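Local coordinates for pyrethroid hydrolase (Sphingobium faniae, PDB 5Y5R), which catalyses the hydrolysis of pyrethroid insecticides, splitting the ester bond of substrates such as cypermethrin and both cis- and trans-permethrin, at residues A[103-108]-A[194-199]; A[226-229]-A[235-238]. All blocks are in the same frame, centred on the assembly; numbering follows the deposited sequence.

Both contacts involve the side of the alpha/beta hydrolase's parallel sheet formed by strands 95-101, 194-199 and 222-226, or the loops that leave it, their centres about 17 Å apart. Contact 1 is the deeper: a tyrosine of strand 194-199 reaches the loop that follows the neighbouring strand 95-101, and every residue that touches is buried. Contact 2 lies farther out, beyond edge strand 222-226, where a selenomethionine just ahead of helix 237-249 packs on the strand's exit; P227 there is exposed. One turns on a polar bond to a backbone carbonyl, the other on apolar packing without a hydrogen bond across it. They meet where strands 194-199 and 222-226 run side by side, E198 O lying 2.9 Å from L226 N.

Contact 1: A[103-108]-A[194-199]; sequences AVLTAP and RLYIEA
A hydrogen bond runs from the phenol of Y196 to the backbone of A103: OH gives its proton to the carbonyl O of A103 at 2.8 Å. The C=O...donor angle is 131°, and the donor stands 18° off the carbonyl plane, so the hydroxyl meets the oxygen from one side rather than end-on. The ring gets there because CG is anti to the backbone N (chi1 -158°), which sends the long side chain off strand 194-199 to the loop after strand 95-101.

Apolar contact is slighter. CB of L105 lies 4.1 Å from CE2 of Y196, and it comes in near the ring plane, at the edge, as does the A103 carbonyl. The ring also packs on Y100 of the neighbouring strand and on Q210, M213 and Q214 of helix 207-216, so it is packed between the sheet and that helix.

A phenylalanine in place of Y196 would probably leave the buried carbonyl of A103 without its hydroxyl donor. Next along the loop, V104 touches the bound pyrethroid, and its backbone is hydrogen-bonded to S78 of the probable nucleophile elbow. The tyrosine hydroxyl thus adds a side-chain tie between the start of this pocket-lining loop and strand 194-199, through a polar bond between buried groups.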
loop_
_atom_site.group_PDB
_atom_site.type_symbol
_atom_site.label_atom_id
_atom_site.label_comp_id
_atom_site.label_asym_id
_atom_site.label_seq_id
_atom_site.Cartn_x
_atom_site.Cartn_y
_atom_site.Cartn_z
ATOM N N ALA A 103 -5.496 -2.257 -1.465
ATOM C CA ALA A 103 -4.432 -1.532 -2.141
ATOM C C ALA A 103 -4.738 -1.412 -3.625
ATOM O O ALA A 103 -5.568 -2.135 -4.161
ATOM C CB ALA A 103 -3.066 -2.231 -1.961
ATOM N N VAL A 104 -4.038 -0.492 -4.286
ATOM C CA VAL A 104 -4.207 -0.300 -5.724
ATOM C C VAL A 104 -3.521 -1.475 -6.417
ATOM O O VAL A 104 -2.296 -1.620 -6.367
ATOM C CB VAL A 104 -3.635 1.054 -6.184
ATOM C CG1 VAL A 104 -3.823 1.231 -7.674
ATOM C CG2 VAL A 104 -4.304 2.183 -5.453
ATOM N N LEU A 105 -4.313 -2.309 -7.084
ATOM C CA LEU A 105 -3.836 -3.456 -7.846
ATOM C C LEU A 105 -4.277 -3.201 -9.279
ATOM O O LEU A 105 -5.464 -3.281 -9.599
ATOM C CB LEU A 105 -4.415 -4.768 -7.321
ATOM C CG LEU A 105 -4.131 -5.952 -8.235
ATOM C CD1 LEU A 105 -2.629 -6.283 -8.184
ATOM C CD2 LEU A 105 -5.015 -7.162 -7.894
ATOM N N THR A 106 -3.347 -2.772 -10.112
ATOM C CA THR A 106 -3.679 -2.478 -11.488
ATOM C C THR A 106 -2.999 -3.479 -12.396
ATOM O O THR A 106 -1.934 -4.022 -12.082
ATOM C CB THR A 106 -3.335 -1.023 -11.880
ATOM O OG1 THR A 106 -1.929 -0.766 -11.755
ATOM C CG2 THR A 106 -4.044 -0.136 -10.969
ATOM N N ALA A 107 -3.676 -3.753 -13.494
ATOM C CA ALA A 107 -3.152 -4.627 -14.483
ATOM C C ALA A 107 -1.955 -3.959 -15.138
ATOM O O ALA A 107 -1.847 -2.728 -15.132
ATOM C CB ALA A 107 -4.242 -4.940 -15.509
ATOM N N PRO A 108 -1.070 -4.746 -15.749
ATOM C CA PRO A 108 0.062 -4.165 -16.482
ATOM C C PRO A 108 -0.368 -3.094 -17.478
ATOM O O PRO A 108 -1.259 -3.299 -18.296
ATOM C CB PRO A 108 0.663 -5.385 -17.190
ATOM C CG PRO A 108 0.311 -6.556 -16.180
ATOM C CD PRO A 108 -1.108 -6.221 -15.884
ATOM N N ARG A 194 0.366 -13.754 -5.575
ATOM C CA ARG A 194 -0.295 -12.500 -5.237
ATOM C C ARG A 194 -1.433 -12.782 -4.271
ATOM O O ARG A 194 -2.131 -13.803 -4.389
ATOM C CB ARG A 194 -0.850 -11.805 -6.500
ATOM C CG ARG A 194 0.188 -11.379 -7.515
ATOM C CD ARG A 194 -0.489 -10.859 -8.801
ATOM N NE ARG A 194 -1.232 -11.896 -9.524
ATOM C CZ ARG A 194 -0.700 -12.633 -10.494
ATOM N NH1 ARG A 194 0.565 -12.431 -10.839
ATOM N NH2 ARG A 194 -1.422 -13.566 -11.120
ATOM N N LEU A 195 -1.553 -11.932 -3.262
ATOM C CA LEU A 195 -2.652 -11.996 -2.309
ATOM C C LEU A 195 -3.263 -10.611 -2.153
ATOM O O LEU A 195 -2.534 -9.621 -1.973
ATOM C CB LEU A 195 -2.166 -12.547 -0.960
ATOM C CG LEU A 195 -3.045 -12.361 0.268
ATOM C CD1 LEU A 195 -4.323 -13.154 0.087
ATOM C CD2 LEU A 195 -2.280 -12.845 1.503
ATOM N N TYR A 196 -4.594 -10.544 -2.235
ATOM C CA TYR A 196 -5.356 -9.345 -1.925
ATOM C C TYR A 196 -6.071 -9.538 -0.591
ATOM O O TYR A 196 -6.868 -10.463 -0.438
ATOM C CB TYR A 196 -6.382 -9.026 -3.019
ATOM C CG TYR A 196 -6.801 -7.562 -3.032
ATOM C CD1 TYR A 196 -7.769 -7.080 -2.170
ATOM C CD2 TYR A 196 -6.190 -6.667 -3.889
ATOM C CE1 TYR A 196 -8.134 -5.729 -2.187
ATOM C CE2 TYR A 196 -6.542 -5.331 -3.908
ATOM C CZ TYR A 196 -7.501 -4.865 -3.064
ATOM O OH TYR A 196 -7.808 -3.524 -3.109
ATOM N N ILE A 197 -5.805 -8.656 0.361
ATOM C CA ILE A 197 -6.537 -8.622 1.625
ATOM C C ILE A 197 -7.532 -7.485 1.520
ATOM O O ILE A 197 -7.132 -6.315 1.536
ATOM C CB ILE A 197 -5.609 -8.428 2.837
ATOM C CG1 ILE A 197 -4.520 -9.500 2.865
ATOM C CG2 ILE A 197 -6.426 -8.434 4.134
ATOM C CD1 ILE A 197 -3.674 -9.482 4.124
ATOM N N GLU A 198 -8.817 -7.832 1.378
ATOM C CA GLU A 198 -9.878 -6.848 1.291
ATOM C C GLU A 198 -10.209 -6.359 2.686
ATOM O O GLU A 198 -10.214 -7.133 3.647
ATOM C CB GLU A 198 -11.177 -7.429 0.694
ATOM C CG GLU A 198 -11.085 -8.289 -0.525
ATOM C CD GLU A 198 -12.450 -8.939 -0.869
ATOM O OE1 GLU A 198 -13.155 -9.421 0.045
ATOM O OE2 GLU A 198 -12.821 -8.961 -2.046
ATOM N N ALA A 199 -10.544 -5.083 2.774
ATOM C CA ALA A 199 -11.143 -4.462 3.954
ATOM C C ALA A 199 -12.619 -4.251 3.619
ATOM O O ALA A 199 -12.943 -3.385 2.800
ATOM C CB ALA A 199 -10.436 -3.152 4.288
#

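Contact 2: A[226-229]-A[235-238]. With SO4 (sulfate ion), chain H.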
loop_
_atom_site.group_PDB
_atom_site.type_symbol
_atom_site.label_atom_id
_atom_site.label_comp_id
_atom_site.label_asym_id
_atom_site.label_seq_id
_atom_site.Cartn_x
_atom_site.Cartn_y
_atom_site.Cartn_z
ATOM N N LEU A 226 -11.150 -9.147 5.439
ATOM C CA LEU A 226 -11.142 -8.684 6.813
ATOM C C LEU A 226 -12.332 -7.767 7.034
ATOM O O LEU A 226 -12.670 -6.987 6.135
ATOM C CB LEU A 226 -9.865 -7.906 7.120
ATOM C CG LEU A 226 -8.501 -8.557 7.008
ATOM C CD1 LEU A 226 -7.472 -7.504 7.445
ATOM C CD2 LEU A 226 -8.410 -9.825 7.853
ATOM N N PRO A 227 -13.028 -7.837 8.256
ATOM C CA PRO A 227 -14.177 -6.959 8.550
ATOM C C PRO A 227 -13.766 -5.586 9.094
ATOM O O PRO A 227 -14.168 -5.184 10.185
ATOM C CB PRO A 227 -14.941 -7.779 9.590
ATOM C CG PRO A 227 -13.843 -8.518 10.336
ATOM C CD PRO A 227 -12.726 -8.755 9.368
ATOM N N ALA A 228 -12.984 -4.838 8.309
ATOM C CA ALA A 228 -12.373 -3.584 8.751
ATOM C C ALA A 228 -12.620 -2.452 7.748
ATOM O O ALA A 228 -12.879 -2.691 6.571
ATOM C CB ALA A 228 -10.875 -3.758 8.933
ATOM N N SER A 229 -12.464 -1.206 8.202
ATOM C CA SER A 229 -12.493 -0.102 7.245
ATOM C C SER A 229 -11.080 0.154 6.755
ATOM O O SER A 229 -10.294 -0.792 6.653
ATOM C CB SER A 229 -13.135 1.174 7.804
ATOM O OG SER A 229 -12.606 1.578 9.043
ATOM N N SER A 235 -6.952 -1.481 13.445
ATOM C CA SER A 235 -8.052 -2.080 14.196
ATOM C C SER A 235 -7.888 -3.567 14.465
ATOM O O SER A 235 -8.434 -4.038 15.461
ATOM C CB SER A 235 -9.397 -1.845 13.505
ATOM O OG SER A 235 -9.335 -2.284 12.188
HETATM N N MSE A 236 -7.174 -4.322 13.626
HETATM C CA MSE A 236 -6.942 -5.746 13.945
HETATM C C MSE A 236 -5.552 -6.227 13.543
HETATM O O MSE A 236 -5.402 -7.114 12.697
HETATM C CB MSE A 236 -8.012 -6.605 13.266
HETATM C CG MSE A 236 -8.314 -6.113 11.865
HETATM SE SE MSE A 236 -9.913 -6.984 11.086
HETATM C CE MSE A 236 -11.342 -6.051 11.923
ATOM N N PRO A 237 -4.531 -5.649 14.169
ATOM C CA PRO A 237 -3.154 -6.045 13.836
ATOM C C PRO A 237 -2.900 -7.532 13.972
ATOM O O PRO A 237 -2.132 -8.088 13.180
ATOM C CB PRO A 237 -2.304 -5.259 14.854
ATOM C CG PRO A 237 -3.241 -4.982 15.983
ATOM C CD PRO A 237 -4.590 -4.751 15.334
ATOM N N GLU A 238 -3.512 -8.177 14.970
ATOM C CA GLU A 238 -3.303 -9.609 15.217
ATOM C C GLU A 238 -3.820 -10.454 14.055
ATOM O O GLU A 238 -3.090 -11.288 13.503
ATOM C CB GLU A 238 -4.018 -9.998 16.506
ATOM C CG GLU A 238 -3.399 -9.515 17.822
ATOM C CD GLU A 238 -2.235 -10.374 18.283
ATOM O OE1 GLU A 238 -1.802 -11.266 17.515
ATOM O OE2 GLU A 238 -1.762 -10.171 19.429
HETATM S S SO4 H . -7.022 -8.249 16.657
HETATM O O1 SO4 H . -5.851 -7.388 16.791
HETATM O O2 SO4 H . -6.923 -8.980 15.384
HETATM O O3 SO4 H . -8.210 -7.417 16.758
HETATM O O4 SO4 H . -7.060 -9.233 17.749
#
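The turn leaving edge strand 222-226, on the way to H230, probably the histidine of the charge relay system, packs against the residue that precedes helix 237-249. P227 is the centre of an inverse gamma turn, whose A228 N to L226 O bond is weak at 3.1 Å. Into this bend reaches M236, a selenomethionine at the N-cap position. Its CG sits between the backbone N and the carbonyl carbon (chi1 40°), and a bend at chi3 (78°) brings the methyl round to the turn. SE lies 3.7 Å from CD of P227 and also touches CB of L226. CE comes within 3.4 Å of the P227 carbonyl O and packs on CB of A228.

On the polar side, S235 OG and the backbone N of S229 both bond to OD1 of D158, which thus bridges the two segments. At the helix start sits a sulfate, probably from the crystallisation liquor: its O1 accepts a bond from E238 N at 3.1 Å, and the ion is also hydrogen-bonded to R239 N. The anion would probably be favoured by the positive end of the helix dipole; across the turn, selenium and methyl contacts supply the apolar packing, while D158 adds a polar link.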